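Local atomic coordinates of extracellular sialidase/neuraminidase, putative (Aspergillus fumigatus, PDB entry 2XZI), a protein that hydrolyses glycosides of sialic acids as a fungal exo-sialidase acting preferentially on Kdn (deaminoneuraminic acid), a Kdnase. Residues 35-40 with 366-371; 16-21 with 69-74; 59-64 with 362-367. All coordinates share one frame; numbering follows the deposited sequence.

In the fold
The three contacts illustrate how a six-bladed β-propeller is closed, at the seam between its first and last blades. Along the chain the segments run 16-21, 35-40, 59-64, 69-74, 362-367, 366-371: interactions 1 and 3 span nearly the whole chain, whereas both segments of interaction 2 are N-terminal. Strand 12-18 completes the sheet of strands 334-343, 349-356 and 368-375, whereas strands 37-45, 51-58 and 68-74 belong to the next blade. The centre of interaction 1 lies about 8 Å from those of interactions 2 and 3, which are about 15 Å apart. Interactions 1 and 3 share Ser366 and Tyr367; interaction 2 packs strand 12-18 on strand 68-74.

Interaction 1 of 3, residues 35-40 with 366-371; sequences FHSFRI and SYRAII. With KDM (deamino-alpha-neuraminic acid), chain C; KDM (deamino-alpha-neuraminic acid), chain D.
Ser37 OG is gripped from two directions: it accepts the backbone N-H of Arg368 (OG to N 2.9 Å), and it shares a hydrogen bond with His36 ND1 at 2.8 Å. The hydroxyl thus ties the start of strand 37-45, in the first blade of this sialidase β-propeller, to strand 368-375 of the last blade. One residue further on, a nearly straight bond (174°) runs from Phe38 N to Arg368 O. The two strands then diverge, and a single water bridges the gap by donating to Phe38 O and Ala369 O. His36 and Ser37 form a classic β-bulge opposite Arg58.

In His36, CG stands anti to the backbone N (chi1 178°) and so beside the carbonyl carbon, the side on which Tyr367 lies. The two rings form an offset stack, the planes tilted by only 16° and the centroids 4.2 Å apart. Tyr367 CD1 sits over the centre of the imidazole, while Ser366 O approaches the imidazole edge at CE1; NE2 is bonded to Asn365 OD1. On the apolar side, Ile370 CD1 reaches Phe38 CB at 3.9 Å.

Arg39 and Arg368 run side by side and point the same way, with Arg368 NH1 over a face of the Arg39 guanidinium and only 3.7 Å from Arg39 NE. Salt bridges to Glu354 and Asp356, respectively, would offset the repulsion between the like charges. The two arginines serve different Kdn molecules: Arg368 lines the second pocket, whereas Arg39 joins Arg245 and Arg302 around the first, consistent with the arginine triad of sialidases. There, both terminal nitrogens of Arg39 converge on one carboxylate oxygen, O1A, with NH1 at 3.1 Å and NH2 at 2.9 Å.

Interaction 2 of 3, residues 16-21 with 69-74; sequences PLFRSA and NLVYKR. With NA (sodium ion), chain E.
Lys73 has CG anti to its carbonyl carbon (chi1 -69°), and beyond CG the chain is fully extended, which carries the ammonium across to the backbone of Leu17. Leu17 in turn has CG anti to its backbone N (chi1 -176°), and the two side chains run antiparallel past one another, with Leu17 CD1 touching Lys73 CD at 3.8 Å. The polar tip ends in a short bond from Lys73 NZ to Leu17 O, 2.8 Å long, in which NZ meets the carbonyl almost head-on. NZ also forms a salt bridge with Asp27, so the buried charge has an acidic partner beside the carbonyl.

The Phe18 ring packs beside the lysine stem. Its CE2 lies 4.2 Å from Lys73 CG and 4.3 Å from Val71 CG2, while the backbone carbon of Tyr72 stands at the ring edge. The ammonium is too far from this ring for more than a weak cation-π attraction. At the other end of the strand, Asn69 OD1 binds the sodium ion at 2.4 Å, alongside Asp67, Gly96, Gly98 and two waters.

Leu17 and Phe18 form a classic β-bulge against Ile370. The Lys73 and Phe18 packing sets strand 12-18 against the first blade, while its hydrogen bonds to strand 368-375 complete the last blade, the "velcro" closure of β-propellers.

Interaction 3 of 3, residues 59-64 with 362-367; sequences RHTNQD and TGKNSY. With KDM (deamino-alpha-neuraminic acid), chain C.
Asn62 and Lys364 carry most of this contact, with Thr61 beside them, where two loops of the β-propeller meet: one between strands 51-58 and 68-74, the other between strands 349-356 and 368-375. The second loop holds a type I β-turn, Gly363 to Ser366, and Asn62 binds the carbonyls at both ends of it. Its CG lies between the backbone N and the carbonyl carbon (chi1 65°), a crowded position that folds the amide toward the turn. ND2 then spends both hydrogens there, one on Gly363 O and one on Ser366 O, each 2.9 Å away. At Ser366 O, ND2 lies in the carbonyl plane, on a lone pair, and the oxygen lies near the Asn62 amide plane; at Gly363 O, the donor is tilted from the carbonyl plane and the oxygen from the amide plane. Gly363 O also accepts the turn's own N-H from Ser366, a longer bond of 3.3 Å. The backbone N of Asn62 adds a third bond across the contact, to Lys364 O at 3.0 Å.

Thr61 CB packs against Lys364 O at 3.4 Å. Its OG1 accepts from Gln63 N, an ST turn, and donates back to Gln63 OE1, which ties down the glutamine side chain. The Gln63 side chain crosses that of Lys364, its CD 3.6 Å from Lys364 CB.

One residue further, Asp64 faces the bound Kdn, and Arg58 pairs with its OD1. Between the loops, a water donates to both Asn62 OD1 and Thr362 O.

Interaction 1 of 3, residues 35-40 with 366-371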
loop_
_atom_site.group_PDB
_atom_site.type_symbol
_atom_site.label_atom_id
_atom_site.label_comp_id
_atom_site.label_asym_id
_atom_site.label_seq_id
_atom_site.Cartn_x
_atom_site.Cartn_y
_atom_site.Cartn_z
ATOM N N PHE A 35 -13.832 10.117 -10.290
ATOM C CA PHE A 35 -13.890 9.360 -9.042
ATOM C C PHE A 35 -14.166 10.279 -7.872
ATOM O O PHE A 35 -13.493 11.322 -7.691
ATOM C CB PHE A 35 -12.584 8.571 -8.820
ATOM C CG PHE A 35 -12.247 7.644 -9.947
ATOM C CD1 PHE A 35 -12.754 6.362 -9.985
ATOM C CD2 PHE A 35 -11.453 8.071 -10.997
ATOM C CE1 PHE A 35 -12.459 5.507 -11.033
ATOM C CE2 PHE A 35 -11.151 7.231 -12.073
ATOM C CZ PHE A 35 -11.645 5.948 -12.100
ATOM N N HIS A 36 -15.156 9.902 -7.068
ATOM C CA HIS A 36 -15.451 10.604 -5.846
ATOM C C HIS A 36 -14.202 10.650 -4.965
ATOM O O HIS A 36 -13.800 11.719 -4.488
ATOM C CB HIS A 36 -16.603 9.877 -5.150
ATOM C CG HIS A 36 -16.989 10.483 -3.844
ATOM N ND1 HIS A 36 -16.280 10.271 -2.682
ATOM C CD2 HIS A 36 -18.026 11.288 -3.512
ATOM C CE1 HIS A 36 -16.855 10.928 -1.690
ATOM N NE2 HIS A 36 -17.913 11.562 -2.169
ATOM N N SER A 37 -13.600 9.478 -4.769
ATOM C CA SER A 37 -12.495 9.290 -3.834
ATOM C C SER A 37 -11.412 8.412 -4.387
ATOM O O SER A 37 -11.638 7.559 -5.253
ATOM C CB SER A 37 -13.020 8.652 -2.557
ATOM O OG SER A 37 -13.757 9.583 -1.786
ATOM N N PHE A 38 -10.221 8.631 -3.860
ATOM C CA PHE A 38 -9.099 7.740 -4.092
ATOM C C PHE A 38 -8.628 7.262 -2.744
ATOM O O PHE A 38 -8.458 8.057 -1.833
ATOM C CB PHE A 38 -7.985 8.462 -4.818
ATOM C CG PHE A 38 -8.374 8.925 -6.203
ATOM C CD1 PHE A 38 -8.290 8.055 -7.275
ATOM C CD2 PHE A 38 -8.813 10.227 -6.427
ATOM C CE1 PHE A 38 -8.628 8.454 -8.560
ATOM C CE2 PHE A 38 -9.182 10.626 -7.715
ATOM C CZ PHE A 38 -9.068 9.746 -8.778
ATOM N N ARG A 39 -8.482 5.944 -2.624
ATOM C CA ARG A 39 -8.010 5.308 -1.385
ATOM C C ARG A 39 -7.070 4.163 -1.717
ATOM O O ARG A 39 -6.924 3.787 -2.881
ATOM C CB ARG A 39 -9.200 4.780 -0.580
ATOM C CG ARG A 39 -9.999 5.849 0.172
ATOM C CD ARG A 39 -10.736 5.264 1.376
ATOM N NE ARG A 39 -9.764 4.690 2.288
ATOM C CZ ARG A 39 -10.002 3.734 3.174
ATOM N NH1 ARG A 39 -11.216 3.234 3.339
ATOM N NH2 ARG A 39 -8.983 3.269 3.893
ATOM N N ILE A 40 -6.419 3.644 -0.679
ATOM C CA ILE A 40 -5.660 2.393 -0.779
ATOM C C ILE A 40 -4.439 2.508 -1.708
ATOM O O ILE A 40 -4.376 1.856 -2.751
ATOM C CB ILE A 40 -6.565 1.173 -1.164
ATOM C CG1 ILE A 40 -7.980 1.247 -0.545
ATOM C CG2 ILE A 40 -5.889 -0.125 -0.766
ATOM C CD1 ILE A 40 -8.036 1.337 0.955
ATOM N N SER A 366 -17.769 11.633 2.315
ATOM C CA SER A 366 -16.514 12.296 2.636
ATOM C C SER A 366 -15.452 12.012 1.567
ATOM O O SER A 366 -15.070 10.857 1.326
ATOM C CB SER A 366 -16.025 11.916 4.027
ATOM O OG SER A 366 -16.813 12.570 5.019
ATOM N N TYR A 367 -15.012 13.068 0.897
ATOM C CA TYR A 367 -14.038 12.956 -0.184
ATOM C C TYR A 367 -12.676 12.514 0.336
ATOM O O TYR A 367 -12.169 13.043 1.321
ATOM C CB TYR A 367 -13.927 14.287 -0.929
ATOM C CG TYR A 367 -15.208 14.651 -1.662
ATOM C CD1 TYR A 367 -15.511 14.089 -2.906
ATOM C CD2 TYR A 367 -16.127 15.545 -1.093
ATOM C CE1 TYR A 367 -16.693 14.410 -3.574
ATOM C CE2 TYR A 367 -17.311 15.870 -1.758
ATOM C CZ TYR A 367 -17.586 15.291 -2.987
ATOM O OH TYR A 367 -18.762 15.612 -3.648
ATOM N N ARG A 368 -12.099 11.529 -0.347
ATOM C CA ARG A 368 -10.787 11.028 0.047
ATOM C C ARG A 368 -9.773 11.274 -1.051
ATOM O O ARG A 368 -10.037 10.997 -2.225
ATOM C CB ARG A 368 -10.840 9.532 0.349
ATOM C CG ARG A 368 -11.961 9.116 1.260
ATOM C CD ARG A 368 -11.860 9.764 2.642
ATOM N NE ARG A 368 -12.824 9.178 3.569
ATOM C CZ ARG A 368 -12.609 8.050 4.247
ATOM N NH1 ARG A 368 -11.451 7.390 4.118
ATOM N NH2 ARG A 368 -13.552 7.575 5.056
ATOM N N ALA A 369 -8.610 11.800 -0.663
ATOM C CA ALA A 369 -7.523 12.102 -1.595
ATOM C C ALA A 369 -6.242 11.392 -1.158
ATOM O O ALA A 369 -6.171 10.880 -0.047
ATOM C CB ALA A 369 -7.298 13.607 -1.712
ATOM N N ILE A 370 -5.249 11.365 -2.037
ATOM C CA ILE A 370 -3.959 10.771 -1.695
ATOM C C ILE A 370 -2.818 11.759 -1.917
ATOM O O ILE A 370 -2.689 12.342 -2.987
ATOM C CB ILE A 370 -3.725 9.421 -2.435
ATOM C CG1 ILE A 370 -4.833 8.429 -2.078
ATOM C CG2 ILE A 370 -2.356 8.863 -2.088
ATOM C CD1 ILE A 370 -4.829 7.127 -2.913
ATOM N N ILE A 371 -2.010 11.930 -0.874
ATOM C CA ILE A 371 -0.875 12.844 -0.869
ATOM C C ILE A 371 0.385 12.084 -1.243
ATOM O O ILE A 371 0.561 10.936 -0.817
ATOM C CB ILE A 371 -0.685 13.476 0.543
ATOM C CG1 ILE A 371 -1.919 14.257 1.011
ATOM C CG2 ILE A 371 0.605 14.321 0.628
ATOM C CD1 ILE A 371 -2.658 14.984 -0.049
HETATM C C2 KDM C . -10.999 -0.622 5.291
HETATM C C1 KDM C . -10.505 0.437 6.269
HETATM C C3 KDM C . -10.573 -0.272 3.853
HETATM C C4 KDM C . -10.415 -1.519 2.936
HETATM C C5 KDM C . -11.052 -2.803 3.482
HETATM C C6 KDM C . -10.484 -3.090 4.894
HETATM C C7 KDM C . -11.227 -4.218 5.628
HETATM C C8 KDM C . -10.504 -4.576 6.939
HETATM C C9 KDM C . -11.257 -5.655 7.698
HETATM O O5 KDM C . -10.840 -3.917 2.577
HETATM O O1A KDM C . -10.248 1.583 5.829
HETATM O O1B KDM C . -10.413 0.067 7.464
HETATM O O4 KDM C . -11.012 -1.212 1.675
HETATM O O6 KDM C . -10.499 -1.910 5.766
HETATM O O7 KDM C . -12.559 -3.786 5.916
HETATM O O8 KDM C . -9.185 -5.074 6.672
HETATM O O9 KDM C . -11.208 -6.854 6.907
HETATM O O2 KDM C . -12.427 -0.587 5.408
HETATM C C2 KDM D . -11.339 9.119 11.736
HETATM C C1 KDM D . -10.214 8.147 12.163
HETATM C C3 KDM D . -10.759 10.410 11.113
HETATM C C4 KDM D . -10.145 10.138 9.724
HETATM C C5 KDM D . -11.118 9.360 8.822
HETATM C C6 KDM D . -11.630 8.088 9.534
HETATM C C7 KDM D . -12.661 7.174 8.838
HETATM C C8 KDM D . -12.984 5.948 9.734
HETATM C C9 KDM D . -14.065 5.000 9.164
HETATM O O5 KDM D . -10.471 8.999 7.591
HETATM O O1A KDM D . -10.405 6.924 11.959
HETATM O O1B KDM D . -9.187 8.645 12.682
HETATM O O4 KDM D . -9.801 11.391 9.123
HETATM O O6 KDM D . -12.247 8.494 10.797
HETATM O O7 KDM D . -13.864 7.908 8.564
HETATM O O8 KDM D . -11.788 5.204 9.999
HETATM O O9 KDM D . -14.047 4.974 7.731
HETATM O O2 KDM D . -12.116 9.481 12.887
HETATM O O HOH W 1 -7.572 8.554 0.743
#

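Interaction 2 of 3, residues 16-21 with 69-74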
loop_
_atom_site.group_PDB
_atom_site.type_symbol
_atom_site.label_atom_id
_atom_site.label_comp_id
_atom_site.label_asym_id
_atom_site.label_seq_id
_atom_site.Cartn_x
_atom_site.Cartn_y
_atom_site.Cartn_z
ATOM N N PRO A 16 -0.783 16.910 -3.217
ATOM C CA PRO A 16 -1.765 15.871 -3.594
ATOM C C PRO A 16 -1.422 15.244 -4.949
ATOM O O PRO A 16 -1.073 15.964 -5.910
ATOM C CB PRO A 16 -3.094 16.631 -3.664
ATOM C CG PRO A 16 -2.827 17.943 -2.949
ATOM C CD PRO A 16 -1.392 18.252 -3.142
ATOM N N LEU A 17 -1.499 13.912 -5.013
ATOM C CA LEU A 17 -1.247 13.216 -6.269
ATOM C C LEU A 17 -2.512 12.598 -6.865
ATOM O O LEU A 17 -2.628 12.452 -8.095
ATOM C CB LEU A 17 -0.143 12.159 -6.101
ATOM C CG LEU A 17 0.291 11.420 -7.364
ATOM C CD1 LEU A 17 0.827 12.426 -8.390
ATOM C CD2 LEU A 17 1.330 10.333 -7.058
ATOM N N PHE A 18 -3.442 12.197 -6.008
ATOM C CA PHE A 18 -4.738 11.704 -6.473
ATOM C C PHE A 18 -5.784 12.629 -5.877
ATOM O O PHE A 18 -6.000 12.647 -4.667
ATOM C CB PHE A 18 -4.960 10.237 -6.060
ATOM C CG PHE A 18 -4.004 9.268 -6.713
ATOM C CD1 PHE A 18 -2.761 9.002 -6.149
ATOM C CD2 PHE A 18 -4.350 8.608 -7.884
ATOM C CE1 PHE A 18 -1.891 8.104 -6.741
ATOM C CE2 PHE A 18 -3.485 7.702 -8.504
ATOM C CZ PHE A 18 -2.248 7.437 -7.931
ATOM N N ARG A 19 -6.375 13.443 -6.753
ATOM C CA ARG A 19 -7.235 14.560 -6.385
ATOM C C ARG A 19 -8.693 14.154 -6.528
ATOM O O ARG A 19 -9.155 13.859 -7.630
ATOM C CB ARG A 19 -6.923 15.754 -7.291
ATOM C CG ARG A 19 -5.475 16.241 -7.147
ATOM C CD ARG A 19 -5.139 17.382 -8.117
ATOM N NE ARG A 19 -5.845 18.613 -7.749
ATOM C CZ ARG A 19 -5.394 19.538 -6.903
ATOM N NH1 ARG A 19 -4.201 19.406 -6.326
ATOM N NH2 ARG A 19 -6.146 20.598 -6.622
ATOM N N SER A 20 -9.394 14.152 -5.401
ATOM C CA SER A 20 -10.804 13.731 -5.344
ATOM C C SER A 20 -11.735 14.689 -6.105
ATOM O O SER A 20 -11.343 15.815 -6.449
ATOM C CB SER A 20 -11.246 13.572 -3.881
ATOM O OG SER A 20 -10.722 14.613 -3.071
ATOM N N ALA A 21 -12.962 14.239 -6.353
ATOM C CA ALA A 21 -13.905 14.975 -7.214
ATOM C C ALA A 21 -14.249 16.402 -6.741
ATOM O O ALA A 21 -14.675 17.231 -7.548
ATOM C CB ALA A 21 -15.179 14.146 -7.442
ATOM N N ASN A 69 -12.368 1.091 -9.451
ATOM C CA ASN A 69 -11.376 0.747 -10.471
ATOM C C ASN A 69 -9.970 0.888 -9.930
ATOM O O ASN A 69 -9.727 1.711 -9.033
ATOM C CB ASN A 69 -11.555 1.601 -11.748
ATOM C CG ASN A 69 -12.937 1.510 -12.315
ATOM O OD1 ASN A 69 -13.656 0.555 -12.052
ATOM N ND2 ASN A 69 -13.314 2.489 -13.142
ATOM N N LEU A 70 -9.050 0.102 -10.482
ATOM C CA LEU A 70 -7.649 0.218 -10.084
ATOM C C LEU A 70 -6.960 1.178 -11.025
ATOM O O LEU A 70 -6.812 0.881 -12.213
ATOM C CB LEU A 70 -6.953 -1.146 -10.121
ATOM C CG LEU A 70 -5.778 -1.349 -9.159
ATOM C CD1 LEU A 70 -4.582 -0.434 -9.467
ATOM C CD2 LEU A 70 -6.193 -1.197 -7.730
ATOM N N VAL A 71 -6.551 2.321 -10.479
ATOM C CA VAL A 71 -5.972 3.418 -11.256
ATOM C C VAL A 71 -4.508 3.631 -10.888
ATOM O O VAL A 71 -4.028 3.096 -9.890
ATOM C CB VAL A 71 -6.809 4.733 -11.116
ATOM C CG1 VAL A 71 -8.225 4.515 -11.678
ATOM C CG2 VAL A 71 -6.832 5.257 -9.665
ATOM N N TYR A 72 -3.787 4.396 -11.705
ATOM C CA TYR A 72 -2.391 4.654 -11.441
ATOM C C TYR A 72 -1.881 5.907 -12.136
ATOM O O TYR A 72 -2.524 6.421 -13.070
ATOM C CB TYR A 72 -1.534 3.445 -11.825
ATOM C CG TYR A 72 -1.308 3.207 -13.305
ATOM C CD1 TYR A 72 -2.311 2.693 -14.114
ATOM C CD2 TYR A 72 -0.064 3.446 -13.880
ATOM C CE1 TYR A 72 -2.090 2.438 -15.461
ATOM C CE2 TYR A 72 0.164 3.201 -15.241
ATOM C CZ TYR A 72 -0.846 2.687 -16.021
ATOM O OH TYR A 72 -0.652 2.432 -17.369
ATOM N N LYS A 73 -0.727 6.369 -11.678
ATOM C CA LYS A 73 0.055 7.384 -12.374
ATOM C C LYS A 73 1.500 6.960 -12.391
ATOM O O LYS A 73 1.979 6.312 -11.468
ATOM C CB LYS A 73 -0.048 8.728 -11.661
ATOM C CG LYS A 73 -1.405 9.397 -11.740
ATOM C CD LYS A 73 -1.377 10.744 -11.054
ATOM C CE LYS A 73 -2.688 11.444 -11.295
ATOM N NZ LYS A 73 -2.662 12.852 -10.872
ATOM N N ARG A 74 2.213 7.335 -13.444
ATOM C CA ARG A 74 3.653 7.150 -13.498
ATOM C C ARG A 74 4.326 8.506 -13.530
ATOM O O ARG A 74 3.735 9.484 -13.985
ATOM C CB ARG A 74 4.060 6.434 -14.793
ATOM C CG ARG A 74 3.197 5.243 -15.196
ATOM C CD ARG A 74 3.884 4.509 -16.348
ATOM N NE ARG A 74 4.115 5.383 -17.506
ATOM C CZ ARG A 74 4.993 5.132 -18.476
ATOM N NH1 ARG A 74 5.765 4.058 -18.442
ATOM N NH2 ARG A 74 5.127 5.986 -19.487
HETATM NA NA NA E . -15.579 -0.492 -12.930
HETATM O O HOH W 2 -16.149 1.760 -13.792
HETATM O O HOH W 3 -14.856 -1.849 -11.266
#

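Interaction 3 of 3, residues 59-64 with 362-367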
loop_
_atom_site.group_PDB
_atom_site.type_symbol
_atom_site.label_atom_id
_atom_site.label_comp_id
_atom_site.label_asym_id
_atom_site.label_seq_id
_atom_site.Cartn_x
_atom_site.Cartn_y
_atom_site.Cartn_z
ATOM N N ARG A 59 -15.590 5.156 -7.427
ATOM C CA ARG A 59 -16.330 5.945 -8.389
ATOM C C ARG A 59 -17.330 6.893 -7.770
ATOM O O ARG A 59 -17.333 8.089 -8.104
ATOM C CB ARG A 59 -17.000 5.030 -9.392
ATOM C CG ARG A 59 -16.007 4.357 -10.349
ATOM C CD ARG A 59 -15.875 5.094 -11.673
ATOM N NE ARG A 59 -17.144 5.095 -12.418
ATOM C CZ ARG A 59 -17.830 6.192 -12.746
ATOM N NH1 ARG A 59 -17.381 7.411 -12.425
ATOM N NH2 ARG A 59 -18.972 6.058 -13.419
ATOM N N HIS A 60 -18.168 6.384 -6.872
ATOM C CA HIS A 60 -19.364 7.122 -6.464
ATOM C C HIS A 60 -19.393 7.589 -5.032
ATOM O O HIS A 60 -20.088 8.558 -4.723
ATOM C CB HIS A 60 -20.613 6.300 -6.744
ATOM C CG HIS A 60 -20.699 5.810 -8.154
ATOM N ND1 HIS A 60 -20.774 6.663 -9.237
ATOM C CD2 HIS A 60 -20.701 4.554 -8.661
ATOM C CE1 HIS A 60 -20.818 5.951 -10.350
ATOM N NE2 HIS A 60 -20.784 4.671 -10.028
ATOM N N THR A 61 -18.688 6.877 -4.155
ATOM C CA THR A 61 -18.649 7.204 -2.733
ATOM C C THR A 61 -17.267 6.792 -2.253
ATOM O O THR A 61 -16.457 6.284 -3.040
ATOM C CB THR A 61 -19.688 6.408 -1.911
ATOM O OG1 THR A 61 -19.269 5.044 -1.830
ATOM C CG2 THR A 61 -21.101 6.489 -2.523
ATOM N N ASN A 62 -17.008 6.965 -0.961
ATOM C CA ASN A 62 -15.723 6.530 -0.404
ATOM C C ASN A 62 -15.763 5.078 0.098
ATOM O O ASN A 62 -14.797 4.602 0.709
ATOM C CB ASN A 62 -15.261 7.481 0.712
ATOM C CG ASN A 62 -16.185 7.466 1.923
ATOM O OD1 ASN A 62 -16.798 6.450 2.238
ATOM N ND2 ASN A 62 -16.246 8.585 2.626
ATOM N N GLN A 63 -16.870 4.372 -0.143
ATOM C CA GLN A 63 -17.069 3.029 0.416
ATOM C C GLN A 63 -16.169 1.972 -0.206
ATOM O O GLN A 63 -15.675 2.137 -1.315
ATOM C CB GLN A 63 -18.543 2.609 0.325
ATOM C CG GLN A 63 -19.447 3.514 1.162
ATOM C CD GLN A 63 -20.909 3.447 0.752
ATOM O OE1 GLN A 63 -21.237 3.521 -0.428
ATOM N NE2 GLN A 63 -21.792 3.319 1.737
ATOM N N ASP A 64 -15.963 0.884 0.534
ATOM C CA ASP A 64 -15.055 -0.200 0.136
ATOM C C ASP A 64 -15.647 -1.108 -0.937
ATOM O O ASP A 64 -14.931 -1.923 -1.525
ATOM C CB ASP A 64 -14.730 -1.123 1.324
ATOM C CG ASP A 64 -14.081 -0.418 2.512
ATOM O OD1 ASP A 64 -13.651 0.741 2.424
ATOM O OD2 ASP A 64 -14.025 -1.070 3.580
ATOM N N THR A 362 -17.760 10.480 9.072
ATOM C CA THR A 362 -17.437 9.090 8.751
ATOM C C THR A 362 -18.308 8.543 7.621
ATOM O O THR A 362 -18.143 7.388 7.202
ATOM C CB THR A 362 -17.596 8.183 9.987
ATOM O OG1 THR A 362 -18.939 8.267 10.465
ATOM C CG2 THR A 362 -16.632 8.598 11.101
ATOM N N GLY A 363 -19.223 9.377 7.131
ATOM C CA GLY A 363 -20.170 8.985 6.085
ATOM C C GLY A 363 -19.591 8.813 4.692
ATOM O O GLY A 363 -18.454 9.216 4.411
ATOM N N LYS A 364 -20.405 8.229 3.818
ATOM C CA LYS A 364 -19.988 7.769 2.485
ATOM C C LYS A 364 -19.608 8.892 1.537
ATOM O O LYS A 364 -18.923 8.661 0.536
ATOM C CB LYS A 364 -21.085 6.911 1.839
ATOM C CG LYS A 364 -22.326 7.690 1.406
ATOM C CD LYS A 364 -23.476 6.763 1.052
ATOM C CE LYS A 364 -24.738 7.552 0.733
ATOM N NZ LYS A 364 -25.916 6.650 0.522
ATOM N N ASN A 365 -20.040 10.112 1.842
ATOM C CA ASN A 365 -19.765 11.228 0.955
ATOM C C ASN A 365 -18.522 12.056 1.300
ATOM O O ASN A 365 -18.250 13.053 0.632
ATOM C CB ASN A 365 -20.996 12.140 0.813
ATOM C CG ASN A 365 -20.870 13.102 -0.364
ATOM O OD1 ASN A 365 -20.470 12.713 -1.469
ATOM N ND2 ASN A 365 -21.215 14.367 -0.135
ATOM N N SER A 366 -17.769 11.633 2.315
ATOM C CA SER A 366 -16.514 12.296 2.636
ATOM C C SER A 366 -15.452 12.012 1.567
ATOM O O SER A 366 -15.070 10.857 1.326
ATOM C CB SER A 366 -16.025 11.916 4.027
ATOM O OG SER A 366 -16.813 12.570 5.019
ATOM N N TYR A 367 -15.012 13.068 0.897
ATOM C CA TYR A 367 -14.038 12.956 -0.184
ATOM C C TYR A 367 -12.676 12.514 0.336
ATOM O O TYR A 367 -12.169 13.043 1.321
ATOM C CB TYR A 367 -13.927 14.287 -0.929
ATOM C CG TYR A 367 -15.208 14.651 -1.662
ATOM C CD1 TYR A 367 -15.511 14.089 -2.906
ATOM C CD2 TYR A 367 -16.127 15.545 -1.093
ATOM C CE1 TYR A 367 -16.693 14.410 -3.574
ATOM C CE2 TYR A 367 -17.311 15.870 -1.758
ATOM C CZ TYR A 367 -17.586 15.291 -2.987
ATOM O OH TYR A 367 -18.762 15.612 -3.648
HETATM C C2 KDM C . -10.999 -0.622 5.291
HETATM C C1 KDM C . -10.505 0.437 6.269
HETATM C C3 KDM C . -10.573 -0.272 3.853
HETATM C C4 KDM C . -10.415 -1.519 2.936
HETATM C C5 KDM C . -11.052 -2.803 3.482
HETATM C C6 KDM C . -10.484 -3.090 4.894
HETATM C C7 KDM C . -11.227 -4.218 5.628
HETATM C C8 KDM C . -10.504 -4.576 6.939
HETATM C C9 KDM C . -11.257 -5.655 7.698
HETATM O O5 KDM C . -10.840 -3.917 2.577
HETATM O O1A KDM C . -10.248 1.583 5.829
HETATM O O1B KDM C . -10.413 0.067 7.464
HETATM O O4 KDM C . -11.012 -1.212 1.675
HETATM O O6 KDM C . -10.499 -1.910 5.766
HETATM O O7 KDM C . -12.559 -3.786 5.916
HETATM O O8 KDM C . -9.185 -5.074 6.672
HETATM O O9 KDM C . -11.208 -6.854 6.907
HETATM O O2 KDM C . -12.427 -0.587 5.408
HETATM O O HOH W 4 -21.061 10.064 -2.356
HETATM O O HOH W 5 -18.021 5.656 4.696
#